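Local coordinates for Alr4995 protein (PDB 6LRF), which combines arginine dihydrolase and ornithine cyclodeaminase activities in one chain, and so probably converts arginine through ornithine to proline, at residues B[528-533]-B[582-587]; B[498-503]-B[537-542]; B[562-567]-B[605-610]; B[492-497]-B[633-638]. All coordinates share one frame; numbering follows the deposited sequence.

Contact 1. Residues B[528-533]-B[582-587]; sequences VHDIEQ and GVMYEC
OD2 of Asp-530 is the best-held atom here, with two donors: the backbone N of Met-584 (present as selenomethionine) reaches it at 2.9 Å in an almost straight bond, 174° at the hydrogen, and a bridging water donates a hydrogen bond to it. The same water accepts from the N of Tyr-585, so a third amide of the helix is tied in indirectly. The other oxygen, OD1 of Asp-530, takes the N of Val-583 at 2.8 Å with a more bent approach. Both amides come from above the carboxylate plane. The CG of Asp-530 stands anti to its backbone N (chi1 170°), which carries the carboxylate out from helix 524-536 to the first turn of helix 583-589, the two axes crossing at -99°. Around this grip the packing is close. The CB of Val-583 lies 3.4 Å from Asp-530 OD1, and the CG of Met-584 lies 3.3 Å from Asp-530 OD2 before its chain bends away; Ile-531 CG1 meets that same CG more loosely. Gly-582, the N-cap residue, leaves room, since a CB there would fall 2.9 Å from Asp-530 OD1. Replacing Asp-530 with an alanine would remove every one of these acceptors and would probably leave the opening amides of helix 583-589 unpaired in a buried place. Ile-570 touches both Ile-531 and Met-584 on the apolar side. The chemistry is that of a buried carboxylate set at a helix N terminus, where the amides and the helix dipole would be expected to favour its ionised form.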
# COMPACT_ATOMS: atom_id res chain seq x y z
N VAL B 528 -8.05 -5.52 26.36
CA VAL B 528 -6.88 -6.22 26.91
C VAL B 528 -5.59 -5.42 26.67
O VAL B 528 -4.77 -5.31 27.57
CB VAL B 528 -6.69 -7.64 26.33
CG1 VAL B 528 -5.46 -8.29 26.94
CG2 VAL B 528 -7.92 -8.51 26.59
N HIS B 529 -5.42 -4.87 25.47
CA HIS B 529 -4.21 -4.11 25.16
C HIS B 529 -4.10 -2.84 25.99
O HIS B 529 -3.01 -2.48 26.42
CB HIS B 529 -4.17 -3.76 23.66
CG HIS B 529 -3.79 -4.91 22.79
ND1 HIS B 529 -2.50 -5.14 22.39
CD2 HIS B 529 -4.53 -5.92 22.28
CE1 HIS B 529 -2.46 -6.23 21.64
NE2 HIS B 529 -3.68 -6.73 21.57
N ASP B 530 -5.22 -2.16 26.19
CA ASP B 530 -5.23 -0.94 26.99
C ASP B 530 -4.84 -1.27 28.43
O ASP B 530 -4.02 -0.59 29.04
CB ASP B 530 -6.61 -0.28 26.97
CG ASP B 530 -6.73 0.86 27.98
OD1 ASP B 530 -6.08 1.91 27.79
OD2 ASP B 530 -7.52 0.70 28.94
N ILE B 531 -5.43 -2.34 28.96
CA ILE B 531 -5.13 -2.71 30.33
C ILE B 531 -3.68 -3.19 30.42
O ILE B 531 -2.97 -2.79 31.33
CB ILE B 531 -6.11 -3.76 30.83
CG1 ILE B 531 -7.51 -3.13 30.90
CG2 ILE B 531 -5.69 -4.28 32.20
CD1 ILE B 531 -8.64 -4.08 31.25
N GLU B 532 -3.21 -3.98 29.45
CA GLU B 532 -1.82 -4.43 29.47
C GLU B 532 -0.83 -3.25 29.44
O GLU B 532 0.13 -3.23 30.20
CB GLU B 532 -1.53 -5.35 28.28
CG GLU B 532 -0.19 -6.07 28.40
CD GLU B 532 0.27 -6.69 27.09
OE1 GLU B 532 -0.54 -6.84 26.14
OE2 GLU B 532 1.47 -7.01 26.99
N GLN B 533 -1.08 -2.28 28.57
CA GLN B 533 -0.17 -1.15 28.44
C GLN B 533 -0.10 -0.37 29.74
O GLN B 533 0.96 0.14 30.10
CB GLN B 533 -0.61 -0.23 27.30
CG GLN B 533 -0.16 1.25 27.45
CD GLN B 533 -0.80 2.20 26.42
OE1 GLN B 533 -0.37 2.24 25.27
NE2 GLN B 533 -1.82 2.96 26.84
N GLY B 582 -5.79 4.58 32.05
CA GLY B 582 -6.00 4.13 30.68
C GLY B 582 -7.44 4.26 30.23
O GLY B 582 -8.29 4.76 30.98
N VAL B 583 -7.71 3.81 29.01
CA VAL B 583 -9.03 3.97 28.42
C VAL B 583 -10.12 3.32 29.27
O VAL B 583 -11.07 3.98 29.68
CB VAL B 583 -9.08 3.39 26.98
CG1 VAL B 583 -10.49 3.47 26.41
CG2 VAL B 583 -8.10 4.14 26.10
N MSE B 584 -9.98 2.03 29.56
CA MSE B 584 -11.03 1.31 30.28
C MSE B 584 -11.18 1.90 31.70
O MSE B 584 -12.29 2.03 32.22
CB MSE B 584 -10.72 -0.20 30.33
CG MSE B 584 -10.43 -0.82 28.94
SE MSE B 584 -11.82 -0.39 27.63
CE MSE B 584 -13.25 -1.28 28.61
N TYR B 585 -10.07 2.30 32.29
CA TYR B 585 -10.08 2.97 33.60
C TYR B 585 -10.93 4.23 33.60
O TYR B 585 -11.78 4.41 34.47
CB TYR B 585 -8.66 3.34 34.03
CG TYR B 585 -8.61 4.21 35.28
CD1 TYR B 585 -8.70 3.65 36.55
CD2 TYR B 585 -8.48 5.60 35.19
CE1 TYR B 585 -8.66 4.43 37.70
CE2 TYR B 585 -8.44 6.40 36.33
CZ TYR B 585 -8.53 5.80 37.58
OH TYR B 585 -8.49 6.59 38.70
N GLU B 586 -10.70 5.11 32.63
CA GLU B 586 -11.48 6.35 32.55
C GLU B 586 -12.96 6.07 32.32
O GLU B 586 -13.80 6.81 32.82
CB GLU B 586 -10.94 7.27 31.45
CG GLU B 586 -9.53 7.83 31.68
CD GLU B 586 -9.36 8.60 33.01
OE1 GLU B 586 -10.37 8.97 33.65
OE2 GLU B 586 -8.19 8.84 33.40
N CYS B 587 -13.28 5.02 31.56
CA CYS B 587 -14.70 4.68 31.35
C CYS B 587 -15.35 4.30 32.67
O CYS B 587 -16.46 4.74 32.98
CB CYS B 587 -14.88 3.54 30.34
SG CYS B 587 -14.58 4.04 28.64
O HOH W 1 -7.53 1.11 31.63

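Contact 2. Residues B[498-503]-B[537-542]; sequences VVIHTG and GTSLGV
In this Rossmann-type domain the short helix 498-501 follows the strand 491-495, ends in a Schellman motif at Gly-503, and presents His-501 to a type II beta turn running from Ser-539 to Val-542. Gly-541 takes the third position of the turn, at backbone angles that call for glycine. An alanine in place of His-501 would strip the ring from Val-542 and would probably loosen the turn against helix 498-501. The CB of His-501 starts about equally far from the two methyls of Val-542, CG2 lying 3.8 Å and CG1 3.9 Å from it. With CG anti to the carbonyl carbon (chi1 -61°), the ring then slides over that valine: His-501 CG is 3.5 Å from Val-542 CG2, and ND1 lies nearly as close to the same methyl. This is a CH-pi contact over one face, 3.7 Å from methyl to ring centroid and 19° off the normal. Farther out, CD2 brings the ring edge to Ser-539 OG, a hydroxyl bonded to His-529 ND1; the rings of His-529 and His-501 also meet, at about 80°. At the tip, His-501 NE2 lies 3.1 Å from Ser-539 OG and, farther off, 3.7 Å from the carbonyl O of Leu-540, approached obliquely.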
# COMPACT_ATOMS: atom_id res chain seq x y z
N VAL B 498 -5.04 -0.84 17.61
CA VAL B 498 -4.06 0.05 16.99
C VAL B 498 -4.06 1.44 17.65
O VAL B 498 -3.06 2.16 17.61
CB VAL B 498 -4.31 0.15 15.47
CG1 VAL B 498 -3.51 1.26 14.85
CG2 VAL B 498 -3.93 -1.17 14.83
N VAL B 499 -5.16 1.79 18.32
CA VAL B 499 -5.18 3.00 19.13
C VAL B 499 -4.11 2.94 20.24
O VAL B 499 -3.38 3.91 20.48
CB VAL B 499 -6.56 3.24 19.77
CG1 VAL B 499 -6.51 4.44 20.74
CG2 VAL B 499 -7.62 3.46 18.69
N ILE B 500 -4.02 1.80 20.92
CA ILE B 500 -3.05 1.63 21.99
C ILE B 500 -1.63 1.58 21.42
O ILE B 500 -0.75 2.29 21.88
CB ILE B 500 -3.33 0.34 22.79
CG1 ILE B 500 -4.76 0.36 23.31
CG2 ILE B 500 -2.36 0.21 23.92
CD1 ILE B 500 -5.07 1.63 24.11
N HIS B 501 -1.44 0.74 20.41
CA HIS B 501 -0.14 0.56 19.76
C HIS B 501 0.52 1.85 19.26
O HIS B 501 1.75 1.95 19.26
CB HIS B 501 -0.29 -0.41 18.60
CG HIS B 501 -0.75 -1.76 19.02
ND1 HIS B 501 -1.39 -2.64 18.17
CD2 HIS B 501 -0.69 -2.39 20.22
CE1 HIS B 501 -1.69 -3.75 18.82
NE2 HIS B 501 -1.27 -3.62 20.07
N THR B 502 -0.28 2.82 18.82
CA THR B 502 0.29 4.02 18.22
C THR B 502 0.46 5.11 19.26
O THR B 502 0.83 6.24 18.95
CB THR B 502 -0.60 4.53 17.07
OG1 THR B 502 -1.92 4.75 17.56
CG2 THR B 502 -0.66 3.50 15.97
N GLY B 503 0.18 4.77 20.51
CA GLY B 503 0.28 5.74 21.57
C GLY B 503 -0.91 6.66 21.67
O GLY B 503 -0.87 7.69 22.36
N GLY B 537 3.09 -1.76 31.10
CA GLY B 537 3.91 -0.98 30.17
C GLY B 537 4.23 -1.70 28.86
O GLY B 537 5.19 -1.35 28.17
N THR B 538 3.43 -2.71 28.51
CA THR B 538 3.61 -3.45 27.25
C THR B 538 2.30 -3.66 26.52
O THR B 538 1.22 -3.51 27.07
CB THR B 538 4.26 -4.85 27.47
OG1 THR B 538 3.49 -5.60 28.42
CG2 THR B 538 5.72 -4.72 27.95
N SER B 539 2.40 -4.05 25.26
CA SER B 539 1.22 -4.29 24.45
C SER B 539 1.53 -5.34 23.39
O SER B 539 2.29 -5.06 22.46
CB SER B 539 0.76 -2.98 23.81
OG SER B 539 -0.41 -3.17 23.05
N LEU B 540 0.95 -6.54 23.55
CA LEU B 540 1.26 -7.70 22.71
C LEU B 540 1.48 -7.33 21.25
O LEU B 540 0.57 -6.80 20.60
CB LEU B 540 0.14 -8.74 22.79
CG LEU B 540 0.34 -9.99 21.94
CD1 LEU B 540 1.66 -10.66 22.26
CD2 LEU B 540 -0.81 -10.97 22.13
N GLY B 541 2.69 -7.57 20.76
CA GLY B 541 3.02 -7.35 19.35
C GLY B 541 3.66 -6.02 19.01
O GLY B 541 4.25 -5.88 17.94
N VAL B 542 3.56 -5.03 19.90
CA VAL B 542 4.11 -3.71 19.60
C VAL B 542 4.92 -3.15 20.77
O VAL B 542 4.51 -3.25 21.93
CB VAL B 542 2.97 -2.71 19.21
CG1 VAL B 542 3.51 -1.30 19.05
CG2 VAL B 542 2.29 -3.16 17.91

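Contact 3. Residues B[562-567]-B[605-610]; sequences NTIRRH and PLPDTQ
Ile-564 lies against the end of Leu-606, its CB 3.8 Å from the CD2 of Leu-606, the two side chains crossing obliquely. The CG2 branch of Ile-564, anti to its own backbone N, also turns to the proline that follows and meets Pro-607 CD at 4.0 Å, the two side chains crossing at about a right angle. One residue on, the aliphatic part of Arg-565 flanks the same proline from another side, its CG touching Pro-607 CD, so that one ring carbon is shared by two successive residues of the helix. From there the arginine reaches on, bent at chi3 (61°), to put its guanidinium beside the turn. NH1 of Arg-565 gives a hydrogen bond of 2.8 Å to the O of Pro-605. That oxygen lies within 2° of the guanidinium plane, and the donor in turn lies in the plane of the carbonyl, so the two flat groups meet edge to edge. NE of Arg-565 has a separate acceptor, the O of Gly-374, and two bonds from one guanidinium would hold its rotation. Pro-605 itself follows a cis peptide bond, and a type I turn runs from Leu-606 to Thr-609. Leu-606 is held from the other side by Asn-524 OD1 on its N and by Val-528 against its side chain, while Pro-605 packs on Ile-614 of the second subunit. The loop fixed in this way leads from strand 594-597 into helix 613-624, the connection of a beta-alpha-beta crossover such as the Rossmann fold uses to pass from one half of its sheet to the other.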
# COMPACT_ATOMS: atom_id res chain seq x y z
N ASN B 562 -6.08 -13.37 32.51
CA ASN B 562 -6.31 -14.17 33.71
C ASN B 562 -6.63 -13.33 34.96
O ASN B 562 -7.49 -13.68 35.76
CB ASN B 562 -5.09 -15.05 34.00
CG ASN B 562 -5.42 -16.16 34.95
OD1 ASN B 562 -6.28 -16.99 34.65
ND2 ASN B 562 -4.77 -16.18 36.12
N THR B 563 -5.93 -12.22 35.13
CA THR B 563 -6.15 -11.36 36.29
C THR B 563 -7.54 -10.73 36.28
O THR B 563 -8.23 -10.69 37.30
CB THR B 563 -5.05 -10.28 36.36
OG1 THR B 563 -3.78 -10.91 36.50
CG2 THR B 563 -5.27 -9.35 37.54
N ILE B 564 -7.97 -10.23 35.12
CA ILE B 564 -9.31 -9.65 35.03
C ILE B 564 -10.38 -10.73 35.25
O ILE B 564 -11.36 -10.50 35.95
CB ILE B 564 -9.55 -8.93 33.67
CG1 ILE B 564 -8.45 -7.87 33.42
CG2 ILE B 564 -10.91 -8.23 33.66
CD1 ILE B 564 -8.29 -6.86 34.56
N ARG B 565 -10.18 -11.92 34.68
CA ARG B 565 -11.12 -13.02 34.90
C ARG B 565 -11.17 -13.34 36.41
O ARG B 565 -12.25 -13.61 36.95
CB ARG B 565 -10.75 -14.25 34.07
CG ARG B 565 -10.93 -14.06 32.54
CD ARG B 565 -10.60 -15.34 31.76
NE ARG B 565 -11.50 -16.43 32.15
CZ ARG B 565 -12.69 -16.65 31.59
NH1 ARG B 565 -13.11 -15.88 30.59
NH2 ARG B 565 -13.45 -17.65 32.02
N ARG B 566 -10.03 -13.26 37.10
CA ARG B 566 -10.03 -13.54 38.53
C ARG B 566 -10.87 -12.53 39.31
O ARG B 566 -11.65 -12.91 40.17
CB ARG B 566 -8.62 -13.56 39.10
CG ARG B 566 -8.63 -13.95 40.59
CD ARG B 566 -7.24 -14.25 41.11
NE ARG B 566 -6.41 -13.05 41.08
CZ ARG B 566 -5.33 -12.92 40.30
NH1 ARG B 566 -4.96 -13.91 39.50
NH2 ARG B 566 -4.62 -11.79 40.33
N HIS B 567 -10.70 -11.25 39.01
CA HIS B 567 -11.47 -10.20 39.68
C HIS B 567 -12.93 -10.19 39.24
O HIS B 567 -13.80 -9.75 39.99
CB HIS B 567 -10.84 -8.83 39.42
CG HIS B 567 -9.60 -8.59 40.22
ND1 HIS B 567 -9.58 -7.78 41.33
CD2 HIS B 567 -8.34 -9.08 40.09
CE1 HIS B 567 -8.36 -7.76 41.84
NE2 HIS B 567 -7.59 -8.54 41.11
N PRO B 605 -12.47 -15.04 26.81
CA PRO B 605 -12.30 -13.58 26.75
C PRO B 605 -12.32 -12.91 28.12
O PRO B 605 -12.32 -13.60 29.15
CB PRO B 605 -13.51 -13.13 25.93
CG PRO B 605 -14.59 -14.10 26.35
CD PRO B 605 -13.87 -15.44 26.57
N LEU B 606 -12.31 -11.59 28.14
CA LEU B 606 -12.62 -10.87 29.36
C LEU B 606 -14.05 -11.21 29.74
O LEU B 606 -14.86 -11.57 28.88
CB LEU B 606 -12.44 -9.36 29.19
CG LEU B 606 -11.01 -8.99 28.78
CD1 LEU B 606 -10.92 -7.52 28.44
CD2 LEU B 606 -9.99 -9.36 29.89
N PRO B 607 -14.37 -11.14 31.04
CA PRO B 607 -15.75 -11.42 31.44
C PRO B 607 -16.71 -10.35 30.94
O PRO B 607 -17.90 -10.61 30.82
CB PRO B 607 -15.68 -11.43 32.98
CG PRO B 607 -14.41 -10.77 33.33
CD PRO B 607 -13.46 -10.96 32.18
N ASP B 608 -16.20 -9.16 30.64
CA ASP B 608 -17.06 -8.09 30.14
C ASP B 608 -17.48 -8.31 28.68
O ASP B 608 -18.47 -7.74 28.22
CB ASP B 608 -16.35 -6.74 30.24
CG ASP B 608 -16.07 -6.33 31.70
OD1 ASP B 608 -15.16 -6.92 32.34
OD2 ASP B 608 -16.76 -5.43 32.20
N THR B 609 -16.71 -9.11 27.94
CA THR B 609 -16.91 -9.25 26.50
C THR B 609 -18.19 -10.04 26.20
O THR B 609 -18.40 -11.14 26.73
CB THR B 609 -15.68 -9.91 25.85
OG1 THR B 609 -14.53 -9.08 26.10
CG2 THR B 609 -15.86 -10.03 24.32
N GLN B 610 -19.05 -9.45 25.38
CA GLN B 610 -20.32 -10.06 25.01
C GLN B 610 -20.13 -11.05 23.83
O GLN B 610 -19.96 -10.64 22.68
CB GLN B 610 -21.33 -8.95 24.66
CG GLN B 610 -22.71 -9.46 24.23
CD GLN B 610 -23.37 -10.32 25.29
OE1 GLN B 610 -23.19 -11.55 25.32
NE2 GLN B 610 -24.14 -9.67 26.18

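Contact 4. Residues B[492-497]-B[633-638]; sequences VVTAGP and LSSMLH
Two backbone hydrogen bonds frame the contact, in the alternating pattern of parallel strands: the N of Leu-633 to the O of Thr-494 at 2.9 Å, and the N of Gly-496 to the O of Leu-633 at 3.2 Å. Between them Ala-495 pairs with Leu-633 in a parallel bridge, and its CA-H leans on the same Leu-633 oxygen. The Ala-495 and Leu-633 side chains share one sheet face, where the CD1 of Leu-633 also reaches the CG1 of Val-493 at 3.7 Å. Thr-494 turns its hydroxyl the other way: OG1 is hydrogen-bonded to Ser-635 OG at 2.8 Å, both oxygens sitting in the crowded position between backbone N and carbonyl carbon. Gly-496 has to be small, because a CB would come 2.6 Å from the O of Ser-634. Farther out, Ser-635 OG is bonded to Ser-639 OG, which sets the serine hydroxyl facing the threonine. The first and fourth strands of a six-stranded parallel sheet thus meet side by side at their C-terminal ends, the topological switch point of a Rossmann-type sheet, with Ile-526 of helix 524-536 on Ala-495 and helix 680-694 packed against Leu-633.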
# COMPACT_ATOMS: atom_id res chain seq x y z
N VAL B 492 -20.09 9.12 20.20
CA VAL B 492 -19.81 7.71 20.41
C VAL B 492 -18.47 7.41 19.75
O VAL B 492 -18.19 7.89 18.65
CB VAL B 492 -20.92 6.81 19.83
CG1 VAL B 492 -20.54 5.33 19.97
CG2 VAL B 492 -22.23 7.07 20.55
N VAL B 493 -17.64 6.64 20.43
CA VAL B 493 -16.35 6.26 19.88
C VAL B 493 -16.30 4.75 19.69
O VAL B 493 -16.74 3.99 20.56
CB VAL B 493 -15.20 6.73 20.80
CG1 VAL B 493 -13.88 6.18 20.33
CG2 VAL B 493 -15.14 8.26 20.82
N THR B 494 -15.80 4.32 18.54
CA THR B 494 -15.43 2.92 18.34
C THR B 494 -13.91 2.89 18.28
O THR B 494 -13.29 3.82 17.76
CB THR B 494 -16.03 2.32 17.05
OG1 THR B 494 -15.38 2.90 15.91
CG2 THR B 494 -17.51 2.64 16.96
N ALA B 495 -13.28 1.87 18.82
CA ALA B 495 -11.82 1.90 18.86
C ALA B 495 -11.24 0.50 18.80
O ALA B 495 -11.78 -0.41 19.40
CB ALA B 495 -11.35 2.62 20.12
N GLY B 496 -10.13 0.34 18.08
CA GLY B 496 -9.43 -0.93 18.02
C GLY B 496 -8.04 -0.82 18.62
O GLY B 496 -7.57 0.29 18.90
N PRO B 497 -7.35 -1.96 18.79
CA PRO B 497 -6.05 -2.05 19.48
C PRO B 497 -4.98 -1.12 18.90
O PRO B 497 -4.13 -0.66 19.65
CB PRO B 497 -5.63 -3.51 19.28
CG PRO B 497 -6.88 -4.23 19.05
CD PRO B 497 -7.80 -3.28 18.32
N LEU B 633 -12.11 4.99 15.36
CA LEU B 633 -10.66 5.04 15.50
C LEU B 633 -10.06 3.66 15.22
O LEU B 633 -9.95 2.80 16.12
CB LEU B 633 -10.28 5.54 16.89
CG LEU B 633 -10.86 6.91 17.30
CD1 LEU B 633 -10.65 7.15 18.80
CD2 LEU B 633 -10.26 8.05 16.48
N SER B 634 -9.67 3.49 13.95
CA SER B 634 -9.22 2.24 13.33
C SER B 634 -9.74 0.98 14.00
O SER B 634 -8.98 0.24 14.62
CB SER B 634 -7.68 2.20 13.25
OG SER B 634 -7.09 2.26 14.53
N SER B 635 -11.04 0.73 13.85
CA SER B 635 -11.65 -0.44 14.46
C SER B 635 -12.36 -1.35 13.46
O SER B 635 -13.16 -2.20 13.86
CB SER B 635 -12.63 -0.01 15.57
OG SER B 635 -13.43 1.08 15.13
N MSE B 636 -12.07 -1.16 12.17
CA MSE B 636 -12.42 -2.15 11.13
C MSE B 636 -13.86 -2.69 11.14
O MSE B 636 -14.80 -2.05 10.66
CB MSE B 636 -11.47 -3.36 11.23
CG MSE B 636 -9.97 -3.07 11.01
SE MSE B 636 -9.44 -2.83 9.13
CE MSE B 636 -7.94 -4.08 9.04
N LEU B 637 -14.00 -3.89 11.71
CA LEU B 637 -15.27 -4.62 11.72
C LEU B 637 -16.32 -3.94 12.58
O LEU B 637 -17.51 -3.99 12.28
CB LEU B 637 -15.06 -6.05 12.23
CG LEU B 637 -16.06 -7.07 11.66
CD1 LEU B 637 -16.01 -6.98 10.13
CD2 LEU B 637 -15.78 -8.52 12.12
N HIS B 638 -15.89 -3.31 13.66
CA HIS B 638 -16.84 -2.65 14.55
C HIS B 638 -17.35 -1.38 13.90
O HIS B 638 -18.51 -1.01 14.08
CB HIS B 638 -16.20 -2.36 15.90
CG HIS B 638 -15.73 -3.60 16.59
ND1 HIS B 638 -16.53 -4.32 17.45
CD2 HIS B 638 -14.57 -4.29 16.49
CE1 HIS B 638 -15.87 -5.39 17.87
NE2 HIS B 638 -14.68 -5.39 17.30

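Following the chain from the N terminus, strand 491-495 opens contact 4, and helix 498-501 just after it opens contact 2. Helix 524-536 then opens contact 1, and the loop leaving that helix closes contact 2, so contacts 1 and 2 cross. Helix 554-567 opens contact 3 before 582-587 closes contact 1, giving a second crossing. Contact 3 closes at 605-610, in series with contact 2, and 633-638 closes contact 4 around all the others. Helix 524-536 is the shared element: besides carrying half of contact 1 it reaches contacts 2 and 3, and through His-529 it touches Pro-497 of contact 4, joining sheet, helices and connecting loops.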